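Local coordinates for protein ectoine dioxygenase (Sphingopyxis alaskensis, PDB 4MHR) that catalyses the iron(II)- and 2-oxoglutarate-dependent hydroxylation of L-ectoine to 5-hydroxyectoine, a compatible solute that helps the cell survive osmotic stress, at residues F101-A105 and F291-R295; Y132-S136 and W158-M164; F149-F155 and C249-S255; P165-A169 and Y271-N276. All blocks are in the same frame, centred on the assembly; numbering follows the deposited sequence.

Overall arrangement
Following the chain from the N terminus, residues 101-105 come first and are met by 291-295 near the end of the chain; contact 1 closes this long loop, and the other three contacts nest inside it. Contact 2 closes a short loop from strand 131-141 to helix 154-162. Contact 3 opens at 149-155, within that loop, and closes at 249-255, so it crosses contact 2. Contact 4 opens at 165-169 after contact 2 has closed and ends at 271-276, so it follows contact 2 in series and crosses contact 3. Contacts 2 and 4 meet at neighbouring strands 131-141 and 264-273. Contact 3 pairs strands 149-152 and 253-255, uniting the iron's two histidine ligands with Asp154.

Contact 1. Residues F101-A105 and F291-R295; sequences FEIHA and FLARR
Phe291, Phe101 and Arg294 bury the most surface in this contact between the start of a helix and a late loop. Residues 101-105 leave a strand at Phe101, pass through Glu102 with positive phi (64/30) at the N-cap position, and enter a helix at Ile103. Ala105 N bonds to Glu102 O at 2.9 Å. Segment 291-295 is irregular, and its closest CA approach is Glu102 CA to Phe291 CA, 6.1 Å. The Phe291 ring (chi1 p) turns its edge toward the face of the Phe101 ring (chi1 m). This is an offset edge-to-face pair, with centroids 5.7 Å apart and planes at 61°. Leu292 CD2 lies over a face of the Phe101 ring, 3.7 Å from its centroid, as a CH-pi contact. Arg294, with chi1 t and chi2 and chi3 both p, folds back to make a salt bridge from NH2 to Glu102 OE1 at 2.5 Å. Water 1 lies 2.7 Å from Glu102 OE2 and 2.8 Å from Phe291 O, and accepts weakly from Glu102 N at 3.2 Å. The Phe101-Phe291 pair and the salt bridge join the loop to the edge of the ectoine site: Leu292 O accepts a hydrogen bond from the ectoine-binding Gln135. His104 ND1 is hydrogen-bonded to Ser136 OG. The contact thus lies beside strand 131-141, where helix 103-106 follows strand 97-101 and the 291-295 loop covers Phe101.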
loop_
_atom_site.group_PDB
_atom_site.type_symbol
_atom_site.label_atom_id
_atom_site.label_comp_id
_atom_site.label_asym_id
_atom_site.label_seq_id
_atom_site.Cartn_x
_atom_site.Cartn_y
_atom_site.Cartn_z
ATOM N N PHE A 101 4.296 12.159 -2.372
ATOM C CA PHE A 101 4.692 11.380 -1.166
ATOM C C PHE A 101 4.503 12.220 0.078
ATOM O O PHE A 101 4.394 13.447 -0.016
ATOM C CB PHE A 101 6.151 10.930 -1.271
ATOM C CG PHE A 101 6.363 9.764 -2.198
ATOM C CD1 PHE A 101 6.263 8.464 -1.732
ATOM C CD2 PHE A 101 6.637 9.960 -3.553
ATOM C CE1 PHE A 101 6.468 7.391 -2.566
ATOM C CE2 PHE A 101 6.816 8.878 -4.404
ATOM C CZ PHE A 101 6.741 7.587 -3.910
ATOM N N GLU A 102 4.392 11.576 1.226
ATOM C CA GLU A 102 4.253 12.269 2.513
ATOM C C GLU A 102 2.982 13.065 2.623
ATOM O O GLU A 102 2.898 14.098 3.347
ATOM C CB GLU A 102 5.486 13.157 2.787
ATOM C CG GLU A 102 6.747 12.382 3.062
ATOM C CD GLU A 102 6.649 11.769 4.470
ATOM O OE1 GLU A 102 6.595 12.551 5.443
ATOM O OE2 GLU A 102 6.539 10.523 4.606
ATOM N N ILE A 103 1.934 12.615 1.958
ATOM C CA ILE A 103 0.684 13.352 2.084
ATOM C C ILE A 103 0.111 13.403 3.483
ATOM O O ILE A 103 -0.634 14.328 3.825
ATOM C CB ILE A 103 -0.459 12.868 1.191
ATOM C CG1 ILE A 103 -0.678 11.356 1.315
ATOM C CG2 ILE A 103 -0.223 13.273 -0.226
ATOM C CD1 ILE A 103 -1.942 10.923 0.589
ATOM N N HIS A 104 0.411 12.394 4.269
ATOM C CA HIS A 104 -0.083 12.358 5.611
ATOM C C HIS A 104 0.606 13.452 6.448
ATOM O O HIS A 104 0.068 13.845 7.456
ATOM C CB HIS A 104 0.150 10.968 6.233
ATOM C CG HIS A 104 1.586 10.697 6.551
ATOM N ND1 HIS A 104 2.547 10.504 5.589
ATOM C CD2 HIS A 104 2.238 10.647 7.736
ATOM C CE1 HIS A 104 3.718 10.302 6.160
ATOM N NE2 HIS A 104 3.552 10.372 7.462
ATOM N N ALA A 105 1.796 13.902 6.027
ATOM C CA ALA A 105 2.532 14.941 6.757
ATOM C C ALA A 105 2.221 16.341 6.200
ATOM O O ALA A 105 2.229 17.264 6.955
ATOM C CB ALA A 105 4.022 14.681 6.738
ATOM N N PHE A 291 11.610 10.808 2.022
ATOM C CA PHE A 291 10.151 10.773 1.789
ATOM C C PHE A 291 9.599 9.381 1.338
ATOM O O PHE A 291 8.356 9.157 1.289
ATOM C CB PHE A 291 9.758 11.909 0.778
ATOM C CG PHE A 291 10.475 11.840 -0.566
ATOM C CD1 PHE A 291 11.730 12.461 -0.750
ATOM C CD2 PHE A 291 9.908 11.164 -1.649
ATOM C CE1 PHE A 291 12.398 12.383 -1.978
ATOM C CE2 PHE A 291 10.562 11.101 -2.888
ATOM C CZ PHE A 291 11.803 11.718 -3.053
ATOM N N LEU A 292 10.509 8.452 1.007
ATOM C CA LEU A 292 10.110 7.089 0.593
ATOM C C LEU A 292 9.864 6.203 1.813
ATOM O O LEU A 292 9.134 5.234 1.709
ATOM C CB LEU A 292 11.151 6.449 -0.349
ATOM C CG LEU A 292 11.352 7.305 -1.622
ATOM C CD1 LEU A 292 12.387 6.704 -2.575
ATOM C CD2 LEU A 292 10.039 7.576 -2.352
ATOM N N ALA A 293 10.466 6.567 2.956
ATOM C CA ALA A 293 10.535 5.689 4.112
ATOM C C ALA A 293 10.908 6.463 5.365
ATOM O O ALA A 293 11.991 7.079 5.410
ATOM C CB ALA A 293 11.560 4.605 3.854
ATOM N N ARG A 294 10.025 6.440 6.374
ATOM C CA ARG A 294 10.297 7.139 7.641
ATOM C C ARG A 294 11.327 6.379 8.506
ATOM O O ARG A 294 11.016 5.298 9.057
ATOM C CB ARG A 294 9.013 7.384 8.440
ATOM C CG ARG A 294 9.228 8.320 9.634
ATOM C CD ARG A 294 9.358 9.776 9.191
ATOM N NE ARG A 294 8.093 10.275 8.639
ATOM C CZ ARG A 294 7.847 11.531 8.279
ATOM N NH1 ARG A 294 8.775 12.478 8.381
ATOM N NH2 ARG A 294 6.652 11.836 7.815
ATOM N N ARG A 295 12.525 6.966 8.648
ATOM C CA ARG A 295 13.674 6.299 9.299
ATOM C C ARG A 295 13.793 6.614 10.790
ATOM O O ARG A 295 12.953 7.319 11.346
ATOM C CB ARG A 295 14.985 6.644 8.581
ATOM C CG ARG A 295 15.392 8.118 8.635
ATOM C CD ARG A 295 16.888 8.332 8.357
ATOM N NE ARG A 295 17.249 9.736 8.106
ATOM C CZ ARG A 295 17.323 10.695 9.031
ATOM N NH1 ARG A 295 17.053 10.435 10.309
ATOM N NH2 ARG A 295 17.665 11.934 8.676
HETATM O O HOH W 1 5.807 8.987 2.525
#

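Contact 2. Residues Y132-S136 and W158-M164; sequences YIHQS and WHVEDGM
This contact lines the ectoine site of a cupin-fold dioxygenase, where strand 131-141 faces helix 154-162. Segment 132-136 is extended but turns a corner at His134 (-74/-36). Segment 158-164 is helical at first and leaves helical conformation at Gly163. The nearest CA atoms, His134 CA and Trp158 CA, are 9.5 Å apart, so side chains and a water span the gap. Trp158, experimentally important for ectoine stabilization, has chi1 m and presents a face to the edge of the His134 ring. The edge-to-face pair has His134 and the five-membered ring of Trp158 with centroids 4.4 Å apart and planes at 66°; His134 NE2 is 3.4 Å from Trp158 CD1. Trp158 O accepts from Asp162 N and Met164 N, both at 3.0 Å. His159 ND1 donates to Met164 O at 2.7 Å. Asp162 brings OD2 to 3.7 Å from His134 NE2, but its carboxylate is held mainly by a salt bridge with Arg288. Gly163 has positive phi (81/24), which favours glycine and lets the chain turn out of the helix. Met164 (chi1 and chi2 t) sets CE over a face of the His134 ring, 3.9 Å from its centroid. Gln135, which binds ectoine, is hydrogen-bonded through NE2 to Leu292 O. Water 2 joins the two ectoine-site residues: it accepts from Trp158 NE1 at 3.0 Å and weakly from Gln135 NE2 at 3.3 Å.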
loop_
_atom_site.group_PDB
_atom_site.type_symbol
_atom_site.label_atom_id
_atom_site.label_comp_id
_atom_site.label_asym_id
_atom_site.label_seq_id
_atom_site.Cartn_x
_atom_site.Cartn_y
_atom_site.Cartn_z
ATOM N N TYR A 132 2.487 3.261 12.896
ATOM C CA TYR A 132 2.818 4.589 12.420
ATOM C C TYR A 132 2.852 4.505 10.895
ATOM O O TYR A 132 2.766 3.391 10.299
ATOM C CB TYR A 132 4.161 5.046 13.034
ATOM C CG TYR A 132 5.342 4.326 12.431
ATOM C CD1 TYR A 132 5.692 3.042 12.838
ATOM C CD2 TYR A 132 6.065 4.891 11.438
ATOM C CE1 TYR A 132 6.734 2.397 12.271
ATOM C CE2 TYR A 132 7.144 4.215 10.840
ATOM C CZ TYR A 132 7.458 2.986 11.277
ATOM O OH TYR A 132 8.486 2.255 10.727
ATOM N N ILE A 133 2.883 5.676 10.263
ATOM C CA ILE A 133 2.895 5.801 8.801
ATOM C C ILE A 133 4.290 5.647 8.272
ATOM O O ILE A 133 5.104 6.496 8.507
ATOM C CB ILE A 133 2.258 7.113 8.294
ATOM C CG1 ILE A 133 0.818 7.221 8.815
ATOM C CG2 ILE A 133 2.276 7.147 6.759
ATOM C CD1 ILE A 133 -0.082 6.064 8.406
ATOM N N HIS A 134 4.585 4.518 7.614
ATOM C CA HIS A 134 5.918 4.288 7.023
ATOM C C HIS A 134 6.084 5.161 5.748
ATOM O O HIS A 134 7.150 5.624 5.426
ATOM C CB HIS A 134 6.091 2.789 6.708
ATOM C CG HIS A 134 7.191 2.461 5.740
ATOM N ND1 HIS A 134 8.525 2.393 6.098
ATOM C CD2 HIS A 134 7.134 2.090 4.436
ATOM C CE1 HIS A 134 9.243 2.004 5.057
ATOM N NE2 HIS A 134 8.424 1.818 4.034
ATOM N N GLN A 135 5.010 5.335 5.007
ATOM C CA GLN A 135 5.048 6.037 3.730
ATOM C C GLN A 135 3.632 6.327 3.406
ATOM O O GLN A 135 2.757 5.518 3.724
ATOM C CB GLN A 135 5.593 5.111 2.652
ATOM C CG GLN A 135 5.597 5.721 1.257
ATOM C CD GLN A 135 5.948 4.681 0.219
ATOM O OE1 GLN A 135 5.062 4.105 -0.460
ATOM N NE2 GLN A 135 7.226 4.378 0.132
ATOM N N SER A 136 3.381 7.415 2.696
ATOM C CA SER A 136 2.073 7.721 2.113
ATOM C C SER A 136 2.229 8.330 0.728
ATOM O O SER A 136 3.303 8.889 0.395
ATOM C CB SER A 136 1.275 8.648 2.995
ATOM O OG SER A 136 1.807 9.959 3.082
ATOM N N TRP A 158 11.135 -2.584 0.847
ATOM C CA TRP A 158 11.206 -2.029 2.193
ATOM C C TRP A 158 12.309 -2.707 3.030
ATOM O O TRP A 158 13.009 -2.062 3.782
ATOM C CB TRP A 158 9.837 -2.044 2.887
ATOM C CG TRP A 158 8.828 -1.196 2.191
ATOM C CD1 TRP A 158 9.095 -0.156 1.296
ATOM C CD2 TRP A 158 7.398 -1.300 2.260
ATOM N NE1 TRP A 158 7.934 0.383 0.834
ATOM C CE2 TRP A 158 6.864 -0.282 1.405
ATOM C CE3 TRP A 158 6.514 -2.174 2.920
ATOM C CZ2 TRP A 158 5.487 -0.089 1.226
ATOM C CZ3 TRP A 158 5.139 -2.026 2.728
ATOM C CH2 TRP A 158 4.622 -0.986 1.870
ATOM N N HIS A 159 12.469 -3.982 2.868
ATOM C CA HIS A 159 13.454 -4.714 3.598
ATOM C C HIS A 159 14.875 -4.394 3.056
ATOM O O HIS A 159 15.738 -3.902 3.794
ATOM C CB HIS A 159 13.156 -6.184 3.431
ATOM C CG HIS A 159 14.127 -7.079 4.125
ATOM N ND1 HIS A 159 14.175 -7.210 5.502
ATOM C CD2 HIS A 159 15.115 -7.857 3.637
ATOM C CE1 HIS A 159 15.131 -8.067 5.811
ATOM N NE2 HIS A 159 15.704 -8.484 4.698
ATOM N N VAL A 160 15.085 -4.653 1.764
ATOM C CA VAL A 160 16.419 -4.508 1.136
ATOM C C VAL A 160 16.872 -3.060 1.173
ATOM O O VAL A 160 18.018 -2.774 1.569
ATOM C CB VAL A 160 16.480 -5.026 -0.306
ATOM C CG1 VAL A 160 17.826 -4.626 -0.979
ATOM C CG2 VAL A 160 16.337 -6.515 -0.301
ATOM N N GLU A 161 15.981 -2.140 0.822
ATOM C CA GLU A 161 16.350 -0.731 0.763
ATOM C C GLU A 161 16.083 0.125 1.990
ATOM O O GLU A 161 16.792 1.081 2.213
ATOM C CB GLU A 161 15.759 -0.065 -0.495
ATOM C CG GLU A 161 16.036 -0.847 -1.781
ATOM C CD GLU A 161 15.554 -0.148 -3.055
ATOM O OE1 GLU A 161 15.420 1.072 -3.048
ATOM O OE2 GLU A 161 15.322 -0.829 -4.072
ATOM N N ASP A 162 15.079 -0.179 2.810
ATOM C CA ASP A 162 14.772 0.702 3.903
ATOM C C ASP A 162 15.146 0.095 5.267
ATOM O O ASP A 162 15.102 0.792 6.291
ATOM C CB ASP A 162 13.298 1.120 3.940
ATOM C CG ASP A 162 12.837 1.803 2.705
ATOM O OD1 ASP A 162 13.597 2.668 2.190
ATOM O OD2 ASP A 162 11.668 1.491 2.234
ATOM N N GLY A 163 15.506 -1.175 5.270
ATOM C CA GLY A 163 15.839 -1.918 6.504
ATOM C C GLY A 163 14.665 -2.440 7.307
ATOM O O GLY A 163 14.817 -2.711 8.517
ATOM N N MET A 164 13.492 -2.642 6.661
ATOM C CA MET A 164 12.318 -3.115 7.432
ATOM C C MET A 164 12.579 -4.547 7.667
ATOM O O MET A 164 12.684 -5.303 6.713
ATOM C CB MET A 164 10.966 -2.848 6.710
ATOM C CG MET A 164 9.782 -3.463 7.354
ATOM S SD MET A 164 8.233 -3.270 6.428
ATOM C CE MET A 164 7.970 -1.519 6.365
HETATM O O HOH W 2 8.196 1.800 -1.764
#

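Contact 3. Residues F149-F155 and C249-S255; sequences FYWHSDF and CNLMHGS
The facial triad of two histidines and one carboxylate, set in the cupin fold, is assembled here from His152, Asp154 and His253, the experimentally established iron ligands. Strands 149-152 and 253-255 run antiparallel, with axes 4.7 Å apart at 170°. Two hydrogen-bonded pairs set the register. Phe149 N donates to Ser255 O at 2.9 Å, and Ser255 N to Phe149 O at 2.8 Å. His152 N donates to His253 O, and His253 N to His152 O, both at 3.0 Å. The register shifts by one between these pairs, a beta bulge. Gly254 sits within it, where a CB would clash with Phe149 O. Both histidines have chi1 p and lie on the same sheet face. Their ND1 atoms are satisfied locally: His152 ND1 donates to Tyr150 O at 2.9 Å and His253 ND1 to Leu251 O at 3.0 Å. This leaves the NE2 atoms facing the metal position. Beyond the strands, Ser153 OG donates to Asn250 OD1 at 2.7 Å and weakly caps the helix by accepting from Phe155 N at 3.1 Å. Phe155 N also donates weakly to Cys249 O at 2.9 Å. Water 4 accepts from Asp154 N at 2.9 Å and donates to Cys249 O at 2.7 Å and Leu251 O at 2.8 Å. In this apo form, water 3 lies among the three ligands: 2.6 Å from Asp154 OD1, 2.9 Å from His152 NE2 and 3.1 Å from His253 NE2.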
loop_
_atom_site.group_PDB
_atom_site.type_symbol
_atom_site.label_atom_id
_atom_site.label_comp_id
_atom_site.label_asym_id
_atom_site.label_seq_id
_atom_site.Cartn_x
_atom_site.Cartn_y
_atom_site.Cartn_z
ATOM N N PHE A 149 2.332 -0.585 -13.935
ATOM C CA PHE A 149 3.217 -0.741 -12.791
ATOM C C PHE A 149 3.528 -2.191 -12.667
ATOM O O PHE A 149 2.634 -3.046 -12.367
ATOM C CB PHE A 149 2.561 -0.072 -11.559
ATOM C CG PHE A 149 2.515 1.409 -11.728
ATOM C CD1 PHE A 149 3.736 2.129 -11.879
ATOM C CD2 PHE A 149 1.311 2.091 -11.936
ATOM C CE1 PHE A 149 3.738 3.498 -12.159
ATOM C CE2 PHE A 149 1.312 3.473 -12.199
ATOM C CZ PHE A 149 2.522 4.169 -12.306
ATOM N N TYR A 150 4.777 -2.533 -12.926
ATOM C CA TYR A 150 5.098 -3.941 -13.087
ATOM C C TYR A 150 5.081 -4.618 -11.666
ATOM O O TYR A 150 5.247 -3.958 -10.683
ATOM C CB TYR A 150 6.456 -4.121 -13.722
ATOM C CG TYR A 150 6.717 -5.500 -14.197
ATOM C CD1 TYR A 150 6.087 -6.010 -15.356
ATOM C CD2 TYR A 150 7.612 -6.347 -13.514
ATOM C CE1 TYR A 150 6.385 -7.292 -15.803
ATOM C CE2 TYR A 150 7.845 -7.640 -13.938
ATOM C CZ TYR A 150 7.260 -8.097 -15.111
ATOM O OH TYR A 150 7.564 -9.393 -15.522
ATOM N N TRP A 151 4.848 -5.910 -11.652
ATOM C CA TRP A 151 4.790 -6.759 -10.462
ATOM C C TRP A 151 5.927 -6.499 -9.484
ATOM O O TRP A 151 7.104 -6.512 -9.875
ATOM C CB TRP A 151 4.873 -8.220 -10.880
ATOM C CG TRP A 151 3.770 -8.664 -11.774
ATOM C CD1 TRP A 151 3.874 -8.968 -13.093
ATOM C CD2 TRP A 151 2.387 -8.868 -11.426
ATOM N NE1 TRP A 151 2.658 -9.326 -13.613
ATOM C CE2 TRP A 151 1.724 -9.321 -12.605
ATOM C CE3 TRP A 151 1.641 -8.771 -10.221
ATOM C CZ2 TRP A 151 0.324 -9.612 -12.638
ATOM C CZ3 TRP A 151 0.253 -9.078 -10.250
ATOM C CH2 TRP A 151 -0.383 -9.504 -11.463
ATOM N N HIS A 152 5.557 -6.332 -8.215
ATOM C CA HIS A 152 6.523 -6.302 -7.136
ATOM C C HIS A 152 5.793 -6.585 -5.806
ATOM O O HIS A 152 4.524 -6.518 -5.687
ATOM C CB HIS A 152 7.217 -4.909 -7.061
ATOM C CG HIS A 152 6.240 -3.786 -6.860
ATOM N ND1 HIS A 152 5.280 -3.464 -7.810
ATOM C CD2 HIS A 152 5.979 -2.999 -5.785
ATOM C CE1 HIS A 152 4.507 -2.485 -7.357
ATOM N NE2 HIS A 152 4.910 -2.185 -6.130
ATOM N N SER A 153 6.631 -6.953 -4.853
ATOM C CA SER A 153 6.302 -7.025 -3.447
ATOM C C SER A 153 6.892 -5.786 -2.797
ATOM O O SER A 153 8.076 -5.607 -2.790
ATOM C CB SER A 153 6.957 -8.235 -2.814
ATOM O OG SER A 153 6.951 -8.053 -1.349
ATOM N N ASP A 154 6.092 -4.945 -2.221
ATOM C CA ASP A 154 6.630 -3.800 -1.487
ATOM C C ASP A 154 7.628 -4.211 -0.428
ATOM O O ASP A 154 8.628 -3.514 -0.219
ATOM C CB ASP A 154 5.492 -3.061 -0.776
ATOM C CG ASP A 154 4.517 -2.381 -1.756
ATOM O OD1 ASP A 154 4.946 -1.962 -2.842
ATOM O OD2 ASP A 154 3.337 -2.251 -1.395
ATOM N N PHE A 155 7.394 -5.361 0.225
ATOM C CA PHE A 155 8.233 -5.715 1.347
ATOM C C PHE A 155 9.660 -5.956 0.894
ATOM O O PHE A 155 10.609 -5.671 1.615
ATOM C CB PHE A 155 7.675 -6.881 2.121
ATOM C CG PHE A 155 8.639 -7.393 3.176
ATOM C CD1 PHE A 155 8.791 -6.680 4.368
ATOM C CD2 PHE A 155 9.427 -8.539 2.927
ATOM C CE1 PHE A 155 9.692 -7.108 5.326
ATOM C CE2 PHE A 155 10.335 -8.980 3.889
ATOM C CZ PHE A 155 10.473 -8.231 5.080
ATOM N N CYS A 249 2.057 -6.299 3.215
ATOM C CA CYS A 249 3.295 -5.795 2.664
ATOM C C CYS A 249 4.011 -6.666 1.634
ATOM O O CYS A 249 4.629 -6.125 0.720
ATOM C CB CYS A 249 4.292 -5.483 3.794
ATOM S SG CYS A 249 4.840 -6.908 4.733
ATOM N N ASN A 250 3.846 -7.986 1.715
ATOM C CA ASN A 250 4.530 -8.873 0.837
ATOM C C ASN A 250 3.658 -9.453 -0.302
ATOM O O ASN A 250 4.066 -10.400 -0.966
ATOM C CB ASN A 250 5.165 -9.997 1.636
ATOM C CG ASN A 250 6.107 -10.863 0.773
ATOM O OD1 ASN A 250 7.005 -10.373 0.079
ATOM N ND2 ASN A 250 5.887 -12.136 0.824
ATOM N N LEU A 251 2.448 -8.949 -0.479
ATOM C CA LEU A 251 1.614 -9.453 -1.535
ATOM C C LEU A 251 2.094 -8.975 -2.937
ATOM O O LEU A 251 2.423 -7.791 -3.163
ATOM C CB LEU A 251 0.183 -8.971 -1.359
ATOM C CG LEU A 251 -0.890 -9.568 -2.302
ATOM C CD1 LEU A 251 -1.013 -11.069 -2.074
ATOM C CD2 LEU A 251 -2.176 -8.813 -2.132
ATOM N N MET A 252 2.153 -9.893 -3.859
ATOM C CA MET A 252 2.689 -9.599 -5.247
ATOM C C MET A 252 1.610 -8.905 -6.027
ATOM O O MET A 252 0.492 -9.426 -6.171
ATOM C CB MET A 252 3.074 -10.900 -5.980
ATOM C CG MET A 252 3.927 -10.700 -7.264
ATOM S SD MET A 252 5.472 -9.765 -7.006
ATOM C CE MET A 252 6.399 -10.974 -6.158
ATOM N N HIS A 253 1.908 -7.698 -6.501
ATOM C CA HIS A 253 0.883 -6.921 -7.133
ATOM C C HIS A 253 1.437 -5.996 -8.215
ATOM O O HIS A 253 2.676 -5.690 -8.321
ATOM C CB HIS A 253 0.099 -6.091 -6.066
ATOM C CG HIS A 253 0.902 -4.978 -5.485
ATOM N ND1 HIS A 253 1.891 -5.193 -4.552
ATOM C CD2 HIS A 253 0.972 -3.667 -5.797
ATOM C CE1 HIS A 253 2.445 -4.044 -4.222
ATOM N NE2 HIS A 253 1.926 -3.104 -4.972
ATOM N N GLY A 254 0.523 -5.469 -8.990
ATOM C CA GLY A 254 0.899 -4.573 -10.144
ATOM C C GLY A 254 -0.332 -4.117 -10.906
ATOM O O GLY A 254 -1.437 -4.409 -10.459
ATOM N N SER A 255 -0.158 -3.317 -11.978
ATOM C CA SER A 255 -1.313 -2.909 -12.799
ATOM C C SER A 255 -0.937 -2.772 -14.229
ATOM O O SER A 255 0.269 -2.494 -14.562
ATOM C CB SER A 255 -1.959 -1.605 -12.284
ATOM O OG SER A 255 -0.988 -0.603 -12.216
HETATM O O HOH W 3 3.367 -0.475 -4.352
HETATM O O HOH W 4 3.337 -5.616 -1.640
#

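Contact 4. Residues P165-A169 and Y271-N276; sequences PRMRA and YNAVSN
Asn276 overlaps the backbone of Arg166 and, with chi1 t, turns its amide into the gap between the segments. Its ND2 donates to Arg166 O at 2.9 Å, and Arg166 N donates weakly to its OD1 at 3.1 Å. Arg166 has its main polar partner in Asp28, through a salt bridge. Asn276 ND2 also donates to Asn272 OD1 at 2.8 Å, and Asn272 ND2 returns a bond to Asn276 O at 2.9 Å. These two asparagines brace the turn that follows strand 264-273, where Asn276 N bonds to Ala273 O at 2.9 Å. Residues 165-168 form a loop with an inverse gamma turn centred on Met167. Arg168 O accepts from Ala273 N at 3.3 Å. The Arg168 side chain runs past Ala273, with CG 3.6 Å from Ala273 CB; its NH1 is hydrogen-bonded to Leu127 O. Next, Ala169 pairs with Asn272 as an antiparallel non-hydrogen-bonded pair, CA to CA 4.3 Å. Ala169 CA also makes a CA-H...O contact with Tyr271 O at 3.3 Å. The Ala169-Asn272 pair opens strand 169-175 against the end of strand 264-273, two neighbouring antiparallel strands of the large sheet of the cupin fold.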
loop_
_atom_site.group_PDB
_atom_site.type_symbol
_atom_site.label_atom_id
_atom_site.label_comp_id
_atom_site.label_asym_id
_atom_site.label_seq_id
_atom_site.Cartn_x
_atom_site.Cartn_y
_atom_site.Cartn_z
ATOM N N PRO A 165 12.650 -4.963 8.960
ATOM C CA PRO A 165 13.113 -6.334 9.217
ATOM C C PRO A 165 12.138 -7.431 8.955
ATOM O O PRO A 165 12.556 -8.480 8.476
ATOM C CB PRO A 165 13.473 -6.350 10.724
ATOM C CG PRO A 165 12.840 -5.147 11.310
ATOM C CD PRO A 165 12.474 -4.177 10.193
ATOM N N ARG A 166 10.856 -7.208 9.279
ATOM C CA ARG A 166 9.864 -8.283 9.355
ATOM C C ARG A 166 8.604 -7.937 8.515
ATOM O O ARG A 166 8.284 -6.787 8.312
ATOM C CB ARG A 166 9.439 -8.575 10.788
ATOM C CG ARG A 166 10.537 -8.975 11.772
ATOM C CD ARG A 166 11.027 -10.355 11.440
ATOM N NE ARG A 166 11.509 -10.881 12.642
ATOM C CZ ARG A 166 10.896 -11.728 13.464
ATOM N NH1 ARG A 166 9.722 -12.275 13.233
ATOM N NH2 ARG A 166 11.545 -12.016 14.558
ATOM N N MET A 167 7.839 -8.959 8.135
ATOM C CA MET A 167 6.577 -8.715 7.396
ATOM C C MET A 167 5.501 -8.381 8.388
ATOM O O MET A 167 4.799 -9.269 8.835
ATOM C CB MET A 167 6.197 -9.934 6.563
ATOM C CG MET A 167 7.256 -10.223 5.481
ATOM S SD MET A 167 6.675 -11.657 4.605
ATOM C CE MET A 167 8.060 -11.915 3.507
ATOM N N ARG A 168 5.439 -7.121 8.774
ATOM C CA ARG A 168 4.505 -6.656 9.787
ATOM C C ARG A 168 4.059 -5.221 9.460
ATOM O O ARG A 168 3.975 -4.298 10.290
ATOM C CB ARG A 168 5.045 -6.854 11.213
ATOM C CG ARG A 168 4.038 -6.337 12.215
ATOM C CD ARG A 168 3.532 -6.878 13.510
ATOM N NE ARG A 168 4.427 -7.065 14.530
ATOM C CZ ARG A 168 4.233 -7.333 15.859
ATOM N NH1 ARG A 168 3.155 -7.239 16.616
ATOM N NH2 ARG A 168 5.324 -7.688 16.483
ATOM N N ALA A 169 3.759 -5.039 8.169
ATOM C CA ALA A 169 3.256 -3.795 7.620
ATOM C C ALA A 169 2.170 -4.078 6.628
ATOM O O ALA A 169 2.098 -5.168 6.030
ATOM C CB ALA A 169 4.372 -2.970 6.948
ATOM N N TYR A 271 0.927 1.459 6.768
ATOM C CA TYR A 271 0.983 1.341 8.248
ATOM C C TYR A 271 2.037 0.316 8.585
ATOM O O TYR A 271 2.064 -0.789 8.021
ATOM C CB TYR A 271 -0.397 0.935 8.788
ATOM C CG TYR A 271 -1.499 1.913 8.600
ATOM C CD1 TYR A 271 -1.809 2.864 9.600
ATOM C CD2 TYR A 271 -2.245 1.946 7.435
ATOM C CE1 TYR A 271 -2.875 3.775 9.429
ATOM C CE2 TYR A 271 -3.284 2.882 7.251
ATOM C CZ TYR A 271 -3.554 3.815 8.237
ATOM O OH TYR A 271 -4.573 4.701 8.068
ATOM N N ASN A 272 2.946 0.659 9.469
ATOM C CA ASN A 272 3.910 -0.283 10.025
ATOM C C ASN A 272 3.746 -0.419 11.561
ATOM O O ASN A 272 3.400 0.522 12.209
ATOM C CB ASN A 272 5.333 0.130 9.672
ATOM C CG ASN A 272 6.366 -0.994 9.957
ATOM O OD1 ASN A 272 6.070 -2.201 9.921
ATOM N ND2 ASN A 272 7.614 -0.592 10.183
ATOM N N ALA A 273 4.007 -1.594 12.123
ATOM C CA ALA A 273 3.983 -1.748 13.568
ATOM C C ALA A 273 5.165 -0.934 14.139
ATOM O O ALA A 273 6.299 -0.956 13.581
ATOM C CB ALA A 273 4.122 -3.240 13.961
ATOM N N VAL A 274 4.923 -0.226 15.225
ATOM C CA VAL A 274 6.054 0.523 15.896
ATOM C C VAL A 274 7.217 -0.384 16.313
ATOM O O VAL A 274 8.341 0.044 16.218
ATOM C CB VAL A 274 5.582 1.415 17.076
ATOM C CG1 VAL A 274 4.564 2.458 16.650
ATOM C CG2 VAL A 274 4.970 0.544 18.183
ATOM N N SER A 275 6.952 -1.643 16.679
ATOM C CA SER A 275 7.967 -2.654 16.971
ATOM C C SER A 275 8.732 -3.199 15.720
ATOM O O SER A 275 9.774 -3.802 15.835
ATOM C CB SER A 275 7.345 -3.840 17.782
ATOM O OG SER A 275 6.382 -4.539 17.018
ATOM N N ASN A 276 8.259 -2.934 14.520
ATOM C CA ASN A 276 8.974 -3.343 13.294
ATOM C C ASN A 276 9.740 -2.177 12.673
ATOM O O ASN A 276 9.775 -2.016 11.463
ATOM C CB ASN A 276 7.910 -3.833 12.318
ATOM C CG ASN A 276 8.491 -4.568 11.133
ATOM O OD1 ASN A 276 9.474 -5.282 11.242
ATOM N ND2 ASN A 276 7.858 -4.405 9.971
#